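Local atomic coordinates of phosphoinositide 3-kinase adapter protein 1 (Homo sapiens, PDB entry 5FOR), a protein that links B-cell receptor and Toll-like receptor signalling to phosphoinositide 3-kinase by docking its regulatory subunit, and carries the TIR domain described here. Residues 58-66 and 83-91. Sequence-based numbering, arbitrary orientation.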
loop_
_atom_site.group_PDB
_atom_site.type_symbol
_atom_site.label_atom_id
_atom_site.label_comp_id
_atom_site.label_asym_id
_atom_site.label_seq_id
_atom_site.Cartn_x
_atom_site.Cartn_y
_atom_site.Cartn_z
ATOM N N PHE A 58 -8.823 -6.480 0.247
ATOM C CA PHE A 58 -8.509 -5.213 0.903
ATOM C C PHE A 58 -8.712 -5.320 2.404
ATOM O O PHE A 58 -7.898 -4.845 3.199
ATOM C CB PHE A 58 -9.381 -4.087 0.344
ATOM C CG PHE A 58 -8.667 -3.181 -0.594
ATOM C CD1 PHE A 58 -8.289 -3.621 -1.856
ATOM C CD2 PHE A 58 -8.382 -1.881 -0.229
ATOM C CE1 PHE A 58 -7.621 -2.776 -2.744
ATOM C CE2 PHE A 58 -7.716 -1.024 -1.108
ATOM C CZ PHE A 58 -7.337 -1.473 -2.367
ATOM N N LEU A 59 -9.806 -5.960 2.789
ATOM C CA LEU A 59 -10.140 -6.061 4.189
ATOM C C LEU A 59 -9.456 -7.242 4.885
ATOM O O LEU A 59 -9.259 -7.221 6.093
ATOM C CB LEU A 59 -11.650 -6.142 4.349
ATOM C CG LEU A 59 -12.302 -4.764 4.219
ATOM C CD1 LEU A 59 -13.792 -4.813 4.549
ATOM C CD2 LEU A 59 -11.614 -3.787 5.147
ATOM N N SER A 60 -9.046 -8.235 4.107
ATOM C CA SER A 60 -8.602 -9.518 4.647
ATOM C C SER A 60 -7.093 -9.612 4.835
ATOM O O SER A 60 -6.608 -10.411 5.636
ATOM C CB SER A 60 -9.043 -10.653 3.721
ATOM O OG SER A 60 -10.266 -10.352 3.080
ATOM N N THR A 61 -6.345 -8.823 4.074
ATOM C CA THR A 61 -4.888 -8.951 4.068
ATOM C C THR A 61 -4.295 -8.616 5.438
ATOM O O THR A 61 -4.922 -7.935 6.244
ATOM C CB THR A 61 -4.252 -8.063 2.981
ATOM O OG1 THR A 61 -2.828 -8.263 2.969
ATOM C CG2 THR A 61 -4.597 -6.604 3.233
ATOM N N ARG A 62 -3.107 -9.137 5.713
ATOM C CA ARG A 62 -2.471 -8.914 7.005
ATOM C C ARG A 62 -1.723 -7.582 6.996
ATOM O O ARG A 62 -1.693 -6.873 7.997
ATOM C CB ARG A 62 -1.515 -10.066 7.360
ATOM C CG ARG A 62 -0.764 -9.861 8.685
ATOM C CD ARG A 62 -0.541 -11.166 9.460
ATOM N NE ARG A 62 0.657 -11.888 9.032
ATOM C CZ ARG A 62 0.647 -12.977 8.270
ATOM N NH1 ARG A 62 -0.502 -13.482 7.845
ATOM N NH2 ARG A 62 1.789 -13.565 7.942
ATOM N N CYS A 63 -1.146 -7.236 5.851
ATOM C CA CYS A 63 -0.345 -6.022 5.725
ATOM C C CYS A 63 -0.638 -5.306 4.394
ATOM O O CYS A 63 -0.876 -5.948 3.365
ATOM C CB CYS A 63 1.124 -6.399 5.872
ATOM S SG CYS A 63 2.334 -5.326 5.175
ATOM N N VAL A 64 -0.682 -3.972 4.421
ATOM C CA VAL A 64 -0.937 -3.235 3.195
ATOM C C VAL A 64 0.250 -2.352 2.916
ATOM O O VAL A 64 0.777 -1.699 3.815
ATOM C CB VAL A 64 -2.236 -2.401 3.242
ATOM C CG1 VAL A 64 -2.411 -1.660 1.933
ATOM C CG2 VAL A 64 -3.426 -3.289 3.437
ATOM N N VAL A 65 0.677 -2.354 1.661
ATOM C CA VAL A 65 1.721 -1.469 1.209
ATOM C C VAL A 65 1.056 -0.525 0.231
ATOM O O VAL A 65 0.529 -0.964 -0.794
ATOM C CB VAL A 65 2.902 -2.228 0.567
ATOM C CG1 VAL A 65 3.973 -1.250 0.076
ATOM C CG2 VAL A 65 3.499 -3.249 1.565
ATOM N N VAL A 66 1.059 0.762 0.573
ATOM C CA VAL A 66 0.403 1.797 -0.243
ATOM C C VAL A 66 1.421 2.553 -1.089
ATOM O O VAL A 66 2.319 3.232 -0.546
ATOM C CB VAL A 66 -0.398 2.799 0.654
ATOM C CG1 VAL A 66 -1.265 3.692 -0.196
ATOM C CG2 VAL A 66 -1.242 2.049 1.682
ATOM N N PRO A 83 -14.297 5.786 2.523
ATOM C CA PRO A 83 -14.615 4.991 3.718
ATOM C C PRO A 83 -14.109 3.552 3.676
ATOM O O PRO A 83 -13.815 2.982 4.730
ATOM C CB PRO A 83 -16.153 5.017 3.753
ATOM C CG PRO A 83 -16.495 6.293 3.089
ATOM C CD PRO A 83 -15.505 6.439 1.980
ATOM N N LEU A 84 -14.012 2.967 2.488
ATOM C CA LEU A 84 -13.453 1.622 2.379
ATOM C C LEU A 84 -11.958 1.686 2.678
ATOM O O LEU A 84 -11.431 0.842 3.416
ATOM C CB LEU A 84 -13.725 1.013 0.996
ATOM C CG LEU A 84 -13.298 -0.425 0.626
ATOM C CD1 LEU A 84 -11.842 -0.499 0.202
ATOM C CD2 LEU A 84 -13.625 -1.499 1.707
ATOM N N LEU A 85 -11.282 2.701 2.138
ATOM C CA LEU A 85 -9.852 2.839 2.371
ATOM C C LEU A 85 -9.497 3.086 3.832
ATOM O O LEU A 85 -8.481 2.593 4.330
ATOM C CB LEU A 85 -9.249 3.951 1.506
ATOM C CG LEU A 85 -9.444 3.895 -0.010
ATOM C CD1 LEU A 85 -8.846 5.121 -0.638
ATOM C CD2 LEU A 85 -8.807 2.655 -0.580
ATOM N N GLN A 86 -10.321 3.833 4.540
ATOM C CA GLN A 86 -10.043 4.010 5.959
ATOM C C GLN A 86 -10.107 2.676 6.722
ATOM O O GLN A 86 -9.354 2.505 7.684
ATOM C CB GLN A 86 -11.009 5.029 6.552
ATOM C CG GLN A 86 -10.806 6.398 5.955
ATOM C CD GLN A 86 -12.035 7.221 6.067
ATOM O OE1 GLN A 86 -13.120 6.695 6.330
ATOM N NE2 GLN A 86 -11.885 8.522 5.899
ATOM N N ARG A 87 -10.963 1.731 6.280
ATOM C CA ARG A 87 -11.297 0.547 7.112
ATOM C C ARG A 87 -10.178 -0.428 6.675
ATOM O O ARG A 87 -9.606 -1.097 7.518
ATOM C CB ARG A 87 -12.765 -0.031 6.912
ATOM C CG ARG A 87 -13.281 -1.328 7.814
ATOM C CD ARG A 87 -13.684 -0.980 9.317
ATOM N NE ARG A 87 -15.130 -0.920 9.704
ATOM C CZ ARG A 87 -15.590 -1.618 10.757
ATOM N NH1 ARG A 87 -14.698 -2.338 11.480
ATOM N NH2 ARG A 87 -16.860 -1.537 11.174
ATOM N N ALA A 88 -9.756 -0.385 5.398
ATOM C CA ALA A 88 -8.652 -1.226 4.856
ATOM C C ALA A 88 -7.250 -0.874 5.397
ATOM O O ALA A 88 -6.450 -1.746 5.751
ATOM C CB ALA A 88 -8.628 -1.143 3.321
ATOM N N PHE A 89 -6.954 0.419 5.447
ATOM C CA PHE A 89 -5.618 0.886 5.830
ATOM C C PHE A 89 -5.559 1.059 7.333
ATOM O O PHE A 89 -5.343 2.159 7.845
ATOM C CB PHE A 89 -5.275 2.205 5.144
ATOM C CG PHE A 89 -5.268 2.135 3.650
ATOM C CD1 PHE A 89 -5.276 0.910 2.990
ATOM C CD2 PHE A 89 -5.235 3.304 2.899
ATOM C CE1 PHE A 89 -5.262 0.859 1.609
ATOM C CE2 PHE A 89 -5.206 3.262 1.529
ATOM C CZ PHE A 89 -5.228 2.038 0.876
ATOM N N HIS A 90 -5.774 -0.049 8.019
ATOM C CA HIS A 90 -5.957 -0.069 9.452
ATOM C C HIS A 90 -5.702 -1.496 9.941
ATOM O O HIS A 90 -5.968 -2.443 9.203
ATOM C CB HIS A 90 -7.361 0.385 9.809
ATOM C CG HIS A 90 -7.636 0.352 11.275
ATOM N ND1 HIS A 90 -7.295 1.389 12.118
ATOM C CD2 HIS A 90 -8.187 -0.606 12.055
ATOM C CE1 HIS A 90 -7.643 1.080 13.354
ATOM N NE2 HIS A 90 -8.180 -0.128 13.343
ATOM N N PRO A 91 -5.135 -1.659 11.155
ATOM C CA PRO A 91 -4.570 -0.642 12.055
ATOM C C PRO A 91 -3.214 -0.087 11.570
ATOM O O PRO A 91 -2.603 -0.683 10.672
ATOM C CB PRO A 91 -4.432 -1.401 13.384
ATOM C CG PRO A 91 -4.272 -2.812 13.008
ATOM C CD PRO A 91 -5.074 -3.009 11.745
#
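Phe58, in the last turn of helix 52-60, presents one ring edge to Ala88, with CD2 3.6 Å from Ala88 CB. Leu84 CD1 and Leu85 CD2 approach the ring obliquely, both from one side of its plane, Leu85 CD2 3.9 Å from Phe58 CE2; from the other side Phe89 CE1 comes obliquely to 4.1 Å from Phe58 CE2. Leu59, exposed, rests its CD2 on the backbone of Arg87 and Ala88, 3.9 Å from Ala88 N, and touches Arg87 CG. The chain then turns into strand 63-68, with Thr61 OG1 donating to Cys63 O (3.1 Å). From the strand, Val64 sends CG1, anti to its backbone N (chi1 179°), to within 3.8 Å of Phe89 CE1. Val66 CG2 makes a CH-pi contact over one face of the Phe89 ring, 4.0 Å from its centroid. An alanine in place of Phe89 is likely to open a gap beneath Val66 and deprive Val64 and Phe58 of a shared apolar neighbour. Helix 82-88 and the inverse gamma turn centred on Phe89 pack against helix 52-60 and strand 63-68, the central strand of the parallel TIR-domain sheet; Phe112 meets the Phe89 ring, while Leu10 and Val12 of strand 9-13 touch Phe58.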